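Local structure of Asp/Glu-specific dipeptidyl-peptidase (Flavobacterium psychrophilum, 5JXF) at residues A[88-96]-A[719-727]; A[266-274]-A[665-674]. The protein removes dipeptides from the N-terminus of oligopeptides as a serine peptidase of family S46, with strict specificity for Asp or Glu at the P1 position. All blocks are in the same frame, centred on the assembly; numbering follows the deposited sequence.

Interaction 1: A[88-96]-A[719-727]; sequences EVISPKGLI and LINEMKLVH
Glu722 of the C-terminal segment 719-727 reaches into the loop between the antiparallel strands 85-89 and 95-98, a beta hairpin of the double-barrel, chymotrypsin-like peptidase domain. Its OE2 is gripped by the hydroxyl of Ser91, OG to OE2 2.7 Å, which comes in on the anti side and 16° out of the carboxylate plane. The chain of Glu722 runs straight beyond CG, with chi2 at 179°, carrying the carboxylate across Leu95, whose CB lies 3.3 Å from OE2. A salt bridge from Arg242 also ends on OE2, so this oxygen has two partners and its negative charge is probably well stabilised. The Lys93 side chain slants across that of Glu722; its NZ stays 5.6 Å from Glu722 OE1, not in contact, though the opposite charge may still favour the carboxylate. On the apolar side of the contact, Leu95 CD2 lies 4.2 Å from the terminal methyl CE of Met723. That methyl also touches Ile90 CD1 at 3.9 Å, the Ile90 and Met723 side chains lying side by side and pointing the same way. A water bridges the backbones by donating to Ile90 O and accepting from Lys724 N. The Ser91 hydroxyl closes an ST turn as well, accepting from Lys93 N at 2.8 Å.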
loop_
_atom_site.group_PDB
_atom_site.type_symbol
_atom_site.label_atom_id
_atom_site.label_comp_id
_atom_site.label_asym_id
_atom_site.label_seq_id
_atom_site.Cartn_x
_atom_site.Cartn_y
_atom_site.Cartn_z
ATOM N N GLU A 88 15.253 23.818 17.143
ATOM C CA GLU A 88 14.532 24.914 17.769
ATOM C C GLU A 88 14.763 24.917 19.274
ATOM O O GLU A 88 14.829 23.870 19.904
ATOM C CB GLU A 88 13.038 24.856 17.471
ATOM C CG GLU A 88 12.351 23.604 17.971
ATOM C CD GLU A 88 12.068 22.631 16.846
ATOM O OE1 GLU A 88 12.858 22.608 15.883
ATOM O OE2 GLU A 88 11.052 21.911 16.920
ATOM N N VAL A 89 14.943 26.109 19.836
ATOM C CA VAL A 89 15.144 26.246 21.275
ATOM C C VAL A 89 13.815 26.121 22.020
ATOM O O VAL A 89 12.867 26.846 21.714
ATOM C CB VAL A 89 15.793 27.593 21.628
ATOM C CG1 VAL A 89 16.267 27.548 23.059
ATOM C CG2 VAL A 89 16.965 27.907 20.654
ATOM N N ILE A 90 13.738 25.224 23.000
ATOM C CA ILE A 90 12.457 25.007 23.679
ATOM C C ILE A 90 12.591 25.176 25.189
ATOM O O ILE A 90 11.736 24.770 25.966
ATOM C CB ILE A 90 11.865 23.619 23.326
ATOM C CG1 ILE A 90 12.829 22.483 23.636
ATOM C CG2 ILE A 90 11.524 23.557 21.864
ATOM C CD1 ILE A 90 12.101 21.120 23.774
ATOM N N SER A 91 13.662 25.844 25.598
ATOM C CA SER A 91 13.897 26.120 27.010
ATOM C C SER A 91 14.825 27.285 27.231
ATOM O O SER A 91 15.673 27.555 26.389
ATOM C CB SER A 91 14.458 24.863 27.689
ATOM O OG SER A 91 15.757 25.181 28.191
ATOM N N PRO A 92 14.666 27.986 28.368
ATOM C CA PRO A 92 15.642 29.070 28.561
ATOM C C PRO A 92 17.034 28.610 28.999
ATOM O O PRO A 92 17.816 29.464 29.408
ATOM C CB PRO A 92 14.999 29.943 29.649
ATOM C CG PRO A 92 14.071 28.939 30.451
ATOM C CD PRO A 92 13.553 28.021 29.339
ATOM N N LYS A 93 17.353 27.319 28.925
ATOM C CA LYS A 93 18.720 26.898 29.253
ATOM C C LYS A 93 19.392 26.130 28.102
ATOM O O LYS A 93 20.227 25.251 28.329
ATOM C CB LYS A 93 18.721 26.075 30.547
ATOM C CG LYS A 93 18.478 26.944 31.787
ATOM C CD LYS A 93 18.845 26.259 33.096
ATOM C CE LYS A 93 17.874 25.143 33.410
ATOM N NZ LYS A 93 18.029 24.672 34.821
ATOM N N GLY A 94 19.025 26.486 26.869
ATOM C CA GLY A 94 19.671 25.959 25.678
ATOM C C GLY A 94 19.195 24.605 25.154
ATOM O O GLY A 94 19.799 24.043 24.247
ATOM N N LEU A 95 18.137 24.067 25.742
ATOM C CA LEU A 95 17.553 22.812 25.272
ATOM C C LEU A 95 17.017 23.037 23.892
ATOM O O LEU A 95 16.171 23.909 23.696
ATOM C CB LEU A 95 16.437 22.339 26.202
ATOM C CG LEU A 95 15.867 20.946 25.918
ATOM C CD1 LEU A 95 17.008 19.948 25.960
ATOM C CD2 LEU A 95 14.786 20.567 26.941
ATOM N N ILE A 96 17.547 22.290 22.923
ATOM C CA ILE A 96 17.048 22.360 21.550
ATOM C C ILE A 96 16.483 21.028 21.082
ATOM O O ILE A 96 16.939 19.940 21.473
ATOM C CB ILE A 96 18.118 22.800 20.508
ATOM C CG1 ILE A 96 19.260 21.797 20.425
ATOM C CG2 ILE A 96 18.656 24.212 20.810
ATOM C CD1 ILE A 96 20.298 22.196 19.421
ATOM N N LEU A 719 13.551 17.066 31.855
ATOM C CA LEU A 719 13.714 17.879 30.657
ATOM C C LEU A 719 12.436 18.653 30.369
ATOM O O LEU A 719 12.482 19.766 29.841
ATOM C CB LEU A 719 14.100 17.024 29.463
ATOM C CG LEU A 719 15.360 16.200 29.698
ATOM C CD1 LEU A 719 15.592 15.278 28.507
ATOM C CD2 LEU A 719 16.570 17.115 29.942
ATOM N N ILE A 720 11.296 18.080 30.739
ATOM C CA ILE A 720 10.028 18.760 30.525
ATOM C C ILE A 720 9.858 19.944 31.468
ATOM O O ILE A 720 9.343 20.991 31.077
ATOM C CB ILE A 720 8.844 17.800 30.703
ATOM C CG1 ILE A 720 8.965 16.651 29.704
ATOM C CG2 ILE A 720 7.517 18.545 30.550
ATOM C CD1 ILE A 720 7.702 15.877 29.526
ATOM N N ASN A 721 10.298 19.778 32.710
ATOM C CA ASN A 721 10.179 20.833 33.711
ATOM C C ASN A 721 10.873 22.108 33.242
ATOM O O ASN A 721 10.544 23.209 33.683
ATOM C CB ASN A 721 10.756 20.371 35.055
ATOM C CG ASN A 721 9.919 19.267 35.705
ATOM O OD1 ASN A 721 8.711 19.180 35.482
ATOM N ND2 ASN A 721 10.559 18.434 36.521
ATOM N N GLU A 722 11.818 21.924 32.323
ATOM C CA GLU A 722 12.605 22.992 31.716
ATOM C C GLU A 722 11.772 23.785 30.711
ATOM O O GLU A 722 12.081 24.928 30.407
ATOM C CB GLU A 722 13.820 22.379 31.021
ATOM C CG GLU A 722 15.065 23.180 31.009
ATOM C CD GLU A 722 16.188 22.431 30.315
ATOM O OE1 GLU A 722 16.433 21.259 30.663
ATOM O OE2 GLU A 722 16.801 23.010 29.393
ATOM N N MET A 723 10.718 23.174 30.178
ATOM C CA MET A 723 9.973 23.836 29.109
ATOM C C MET A 723 8.838 24.691 29.664
ATOM O O MET A 723 8.515 24.621 30.837
ATOM C CB MET A 723 9.422 22.813 28.124
ATOM C CG MET A 723 10.458 21.836 27.579
ATOM S SD MET A 723 9.618 20.491 26.715
ATOM C CE MET A 723 10.824 19.181 26.888
ATOM N N LYS A 724 8.253 25.522 28.819
ATOM C CA LYS A 724 7.042 26.222 29.196
ATOM C C LYS A 724 5.856 25.598 28.444
ATOM O O LYS A 724 5.650 25.863 27.268
ATOM C CB LYS A 724 7.162 27.712 28.899
ATOM C CG LYS A 724 5.873 28.487 29.152
ATOM C CD LYS A 724 6.085 29.966 28.897
ATOM C CE LYS A 724 4.871 30.791 29.279
ATOM N NZ LYS A 724 5.150 32.240 29.088
ATOM N N LEU A 725 5.102 24.748 29.135
ATOM C CA LEU A 725 3.936 24.079 28.566
ATOM C C LEU A 725 2.746 25.017 28.613
ATOM O O LEU A 725 2.463 25.589 29.654
ATOM C CB LEU A 725 3.650 22.793 29.338
ATOM C CG LEU A 725 4.846 21.840 29.410
ATOM C CD1 LEU A 725 4.458 20.560 30.119
ATOM C CD2 LEU A 725 5.386 21.532 28.006
ATOM N N VAL A 726 2.073 25.217 27.489
ATOM C CA VAL A 726 0.967 26.181 27.449
ATOM C C VAL A 726 -0.311 25.598 26.836
ATOM O O VAL A 726 -0.272 24.570 26.153
ATOM C CB VAL A 726 1.347 27.443 26.660
ATOM C CG1 VAL A 726 2.413 28.242 27.418
ATOM C CG2 VAL A 726 1.843 27.084 25.253
ATOM N N HIS A 727 -1.430 26.283 27.069
ATOM C CA HIS A 727 -2.748 25.867 26.579
ATOM C C HIS A 727 -3.454 26.949 25.760
ATOM O O HIS A 727 -4.417 27.545 26.230
ATOM C CB HIS A 727 -3.653 25.493 27.748
ATOM C CG HIS A 727 -3.145 24.356 28.573
ATOM N ND1 HIS A 727 -3.406 23.039 28.264
ATOM C CD2 HIS A 727 -2.429 24.339 29.722
ATOM C CE1 HIS A 727 -2.854 22.258 29.174
ATOM N NE2 HIS A 727 -2.255 23.021 30.070
HETATM O O HOH W 1 9.236 25.503 25.979
#

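Interaction 2: A[266-274]-A[665-674]; sequences FLPVSLDGV and PAVDAQGNLI
Val269 and Leu673 form a single beta bridge. Leu673 N donates to Pro268 O at 2.9 Å, in the carbonyl plane, and Ser270 N returns a bond to Leu673 O at 3.0 Å. Beside the bridge Leu267 CD1 packs on Pro665 CB at 3.8 Å and on Leu673 CD1, its side chain crossing both at about a right angle. On the other flank Ile674 sends CG2 against Ser270 CB, while its CG1 sits between the backbone N and the carbonyl carbon (chi1 44°), which turns CD1 onto Val274 CG1 at 3.6 Å. Pro268 lays CB and CG against Asn672 OD1, both at 3.9 Å. Asn672 is held in turn by Asp668: ND2 meets the syn lone pair of OD2 at 3.1 Å, nearly in the amide plane, and the backbone N reaches OD1 from above the carboxylate. With an alanine here, Asp668 OD2 is likely to lose its amide partner and a gap to open beside the Pro268 ring. Ser270 OG accepts from Asp272 N, an ST turn at the end of the short strand. Asp668 to Gly671 forms a type I turn, the tip of the beta hairpin of strands 665-667 and 673-680, which follows Ser662, the probable nucleophile of the chymotrypsin-like domain.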
loop_
_atom_site.group_PDB
_atom_site.type_symbol
_atom_site.label_atom_id
_atom_site.label_comp_id
_atom_site.label_asym_id
_atom_site.label_seq_id
_atom_site.Cartn_x
_atom_site.Cartn_y
_atom_site.Cartn_z
ATOM N N PHE A 266 12.687 31.424 23.367
ATOM C CA PHE A 266 12.518 29.994 23.254
ATOM C C PHE A 266 11.043 29.746 23.046
ATOM O O PHE A 266 10.233 30.588 23.402
ATOM C CB PHE A 266 13.055 29.258 24.486
ATOM C CG PHE A 266 12.253 29.474 25.732
ATOM C CD1 PHE A 266 12.456 30.599 26.525
ATOM C CD2 PHE A 266 11.303 28.536 26.125
ATOM C CE1 PHE A 266 11.724 30.785 27.678
ATOM C CE2 PHE A 266 10.570 28.715 27.275
ATOM C CZ PHE A 266 10.773 29.837 28.057
ATOM N N LEU A 267 10.707 28.613 22.430
ATOM C CA LEU A 267 9.335 28.355 22.038
ATOM C C LEU A 267 8.619 27.663 23.163
ATOM O O LEU A 267 9.078 26.621 23.648
ATOM C CB LEU A 267 9.274 27.496 20.760
ATOM C CG LEU A 267 10.052 28.030 19.557
ATOM C CD1 LEU A 267 10.085 27.000 18.434
ATOM C CD2 LEU A 267 9.432 29.303 19.070
ATOM N N PRO A 268 7.504 28.247 23.615
ATOM C CA PRO A 268 6.660 27.466 24.519
ATOM C C PRO A 268 6.068 26.301 23.704
ATOM O O PRO A 268 5.949 26.441 22.483
ATOM C CB PRO A 268 5.577 28.455 24.951
ATOM C CG PRO A 268 6.042 29.811 24.485
ATOM C CD PRO A 268 6.907 29.547 23.289
ATOM N N VAL A 269 5.748 25.194 24.370
ATOM C CA VAL A 269 5.227 24.000 23.734
ATOM C C VAL A 269 3.758 23.820 24.091
ATOM O O VAL A 269 3.410 23.726 25.263
ATOM C CB VAL A 269 6.003 22.734 24.164
ATOM C CG1 VAL A 269 5.395 21.514 23.516
ATOM C CG2 VAL A 269 7.481 22.862 23.806
ATOM N N SER A 270 2.906 23.779 23.075
ATOM C CA SER A 270 1.469 23.606 23.275
ATOM C C SER A 270 1.059 22.180 23.684
ATOM O O SER A 270 1.654 21.212 23.224
ATOM C CB SER A 270 0.725 23.989 22.000
ATOM O OG SER A 270 -0.647 23.664 22.119
ATOM N N LEU A 271 0.049 22.063 24.549
ATOM C CA LEU A 271 -0.523 20.755 24.929
ATOM C C LEU A 271 -1.954 20.600 24.433
ATOM O O LEU A 271 -2.616 19.638 24.777
ATOM C CB LEU A 271 -0.519 20.560 26.449
ATOM C CG LEU A 271 0.764 20.291 27.227
ATOM C CD1 LEU A 271 0.544 20.552 28.714
ATOM C CD2 LEU A 271 1.229 18.887 27.011
ATOM N N ASP A 272 -2.424 21.561 23.643
ATOM C CA ASP A 272 -3.808 21.612 23.194
ATOM C C ASP A 272 -3.953 21.047 21.795
ATOM O O ASP A 272 -5.029 21.120 21.212
ATOM C CB ASP A 272 -4.340 23.051 23.220
ATOM C CG ASP A 272 -4.613 23.551 24.636
ATOM O OD1 ASP A 272 -4.296 22.814 25.605
ATOM O OD2 ASP A 272 -5.135 24.684 24.777
ATOM N N GLY A 273 -2.850 20.532 21.254
ATOM C CA GLY A 273 -2.854 19.838 19.979
ATOM C C GLY A 273 -3.246 20.601 18.728
ATOM O O GLY A 273 -3.357 21.831 18.727
ATOM N N VAL A 274 -3.449 19.843 17.650
ATOM C CA VAL A 274 -3.788 20.401 16.348
ATOM C C VAL A 274 -5.069 19.805 15.785
ATOM O O VAL A 274 -5.296 18.599 15.887
ATOM C CB VAL A 274 -2.680 20.157 15.320
ATOM C CG1 VAL A 274 -1.397 20.988 15.667
ATOM C CG2 VAL A 274 -2.347 18.683 15.273
ATOM N N PRO A 665 10.663 23.736 13.444
ATOM C CA PRO A 665 9.502 23.844 14.320
ATOM C C PRO A 665 8.253 24.147 13.524
ATOM O O PRO A 665 8.306 24.959 12.618
ATOM C CB PRO A 665 9.858 25.026 15.235
ATOM C CG PRO A 665 10.759 25.901 14.379
ATOM C CD PRO A 665 11.558 24.914 13.549
ATOM N N ALA A 666 7.137 23.510 13.853
ATOM C CA ALA A 666 5.871 24.019 13.371
ATOM C C ALA A 666 5.195 24.738 14.529
ATOM O O ALA A 666 5.021 24.172 15.614
ATOM C CB ALA A 666 4.971 22.881 12.799
ATOM N N VAL A 667 4.844 26.001 14.303
ATOM C CA VAL A 667 4.191 26.790 15.321
ATOM C C VAL A 667 2.786 27.174 14.912
ATOM O O VAL A 667 2.474 27.310 13.730
ATOM C CB VAL A 667 4.990 28.089 15.649
ATOM C CG1 VAL A 667 6.365 27.713 16.165
ATOM C CG2 VAL A 667 5.067 28.999 14.427
ATOM N N ASP A 668 1.945 27.366 15.918
ATOM C CA ASP A 668 0.537 27.698 15.713
ATOM C C ASP A 668 0.370 29.209 15.516
ATOM O O ASP A 668 1.366 29.954 15.352
ATOM C CB ASP A 668 -0.299 27.200 16.914
ATOM C CG ASP A 668 0.059 27.933 18.254
ATOM O OD1 ASP A 668 0.783 28.943 18.231
ATOM O OD2 ASP A 668 -0.378 27.494 19.339
ATOM N N ALA A 669 -0.879 29.661 15.587
ATOM C CA ALA A 669 -1.216 31.063 15.354
ATOM C C ALA A 669 -0.566 32.023 16.352
ATOM O O ALA A 669 -0.295 33.179 16.003
ATOM C CB ALA A 669 -2.730 31.248 15.376
ATOM N N GLN A 670 -0.336 31.562 17.580
ATOM C CA GLN A 670 0.257 32.416 18.614
ATOM C C GLN A 670 1.763 32.232 18.740
ATOM O O GLN A 670 2.390 32.858 19.589
ATOM C CB GLN A 670 -0.388 32.155 19.981
ATOM C CG GLN A 670 -1.856 32.537 20.084
ATOM C CD GLN A 670 -2.788 31.418 19.623
ATOM O OE1 GLN A 670 -2.337 30.330 19.237
ATOM N NE2 GLN A 670 -4.095 31.678 19.671
ATOM N N GLY A 671 2.352 31.373 17.913
ATOM C CA GLY A 671 3.791 31.172 17.976
ATOM C C GLY A 671 4.254 30.091 18.939
ATOM O O GLY A 671 5.444 30.001 19.261
ATOM N N ASN A 672 3.310 29.261 19.382
ATOM C CA ASN A 672 3.598 28.076 20.183
ATOM C C ASN A 672 3.963 26.868 19.344
ATOM O O ASN A 672 3.360 26.627 18.296
ATOM C CB ASN A 672 2.385 27.725 21.061
ATOM C CG ASN A 672 1.877 28.920 21.843
ATOM O OD1 ASN A 672 2.523 29.375 22.787
ATOM N ND2 ASN A 672 0.731 29.451 21.439
ATOM N N LEU A 673 4.934 26.098 19.823
ATOM C CA LEU A 673 5.347 24.879 19.150
ATOM C C LEU A 673 4.258 23.813 19.209
ATOM O O LEU A 673 3.865 23.405 20.295
ATOM C CB LEU A 673 6.618 24.314 19.772
ATOM C CG LEU A 673 7.226 23.186 18.931
ATOM C CD1 LEU A 673 7.639 23.752 17.588
ATOM C CD2 LEU A 673 8.398 22.505 19.636
ATOM N N ILE A 674 3.801 23.352 18.045
ATOM C CA ILE A 674 2.783 22.293 17.966
ATOM C C ILE A 674 3.249 21.041 17.194
ATOM O O ILE A 674 2.676 19.953 17.343
ATOM C CB ILE A 674 1.504 22.797 17.293
ATOM C CG1 ILE A 674 1.851 23.637 16.059
ATOM C CG2 ILE A 674 0.657 23.569 18.272
ATOM C CD1 ILE A 674 0.653 23.926 15.150
#

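In the fold
The centres of interactions 1 and 2 lie 12 Å apart on the same side of the chain's centre, and interaction 2 is nested along the sequence inside the loop closed by interaction 1: 88-96, 266-274, 665-674, then 719-727. Strands 269-270 and 725-726 pair in parallel, joining one segment of each contact. Val89 O probably accepts from Leu267 N, His727 ND1 probably bonds to Asp272 OD1, and Val726 packs on Asn672. Helix 703-713 touches residues of both contacts. Segments 266-274 and 719-727 together span the seam between the two sheets next to whose strands the charge-relay residues, assigned by similarity, lie: His101 follows strand 95-98, Asp237 precedes strand 239-245, and Ser662 precedes strand 665-667.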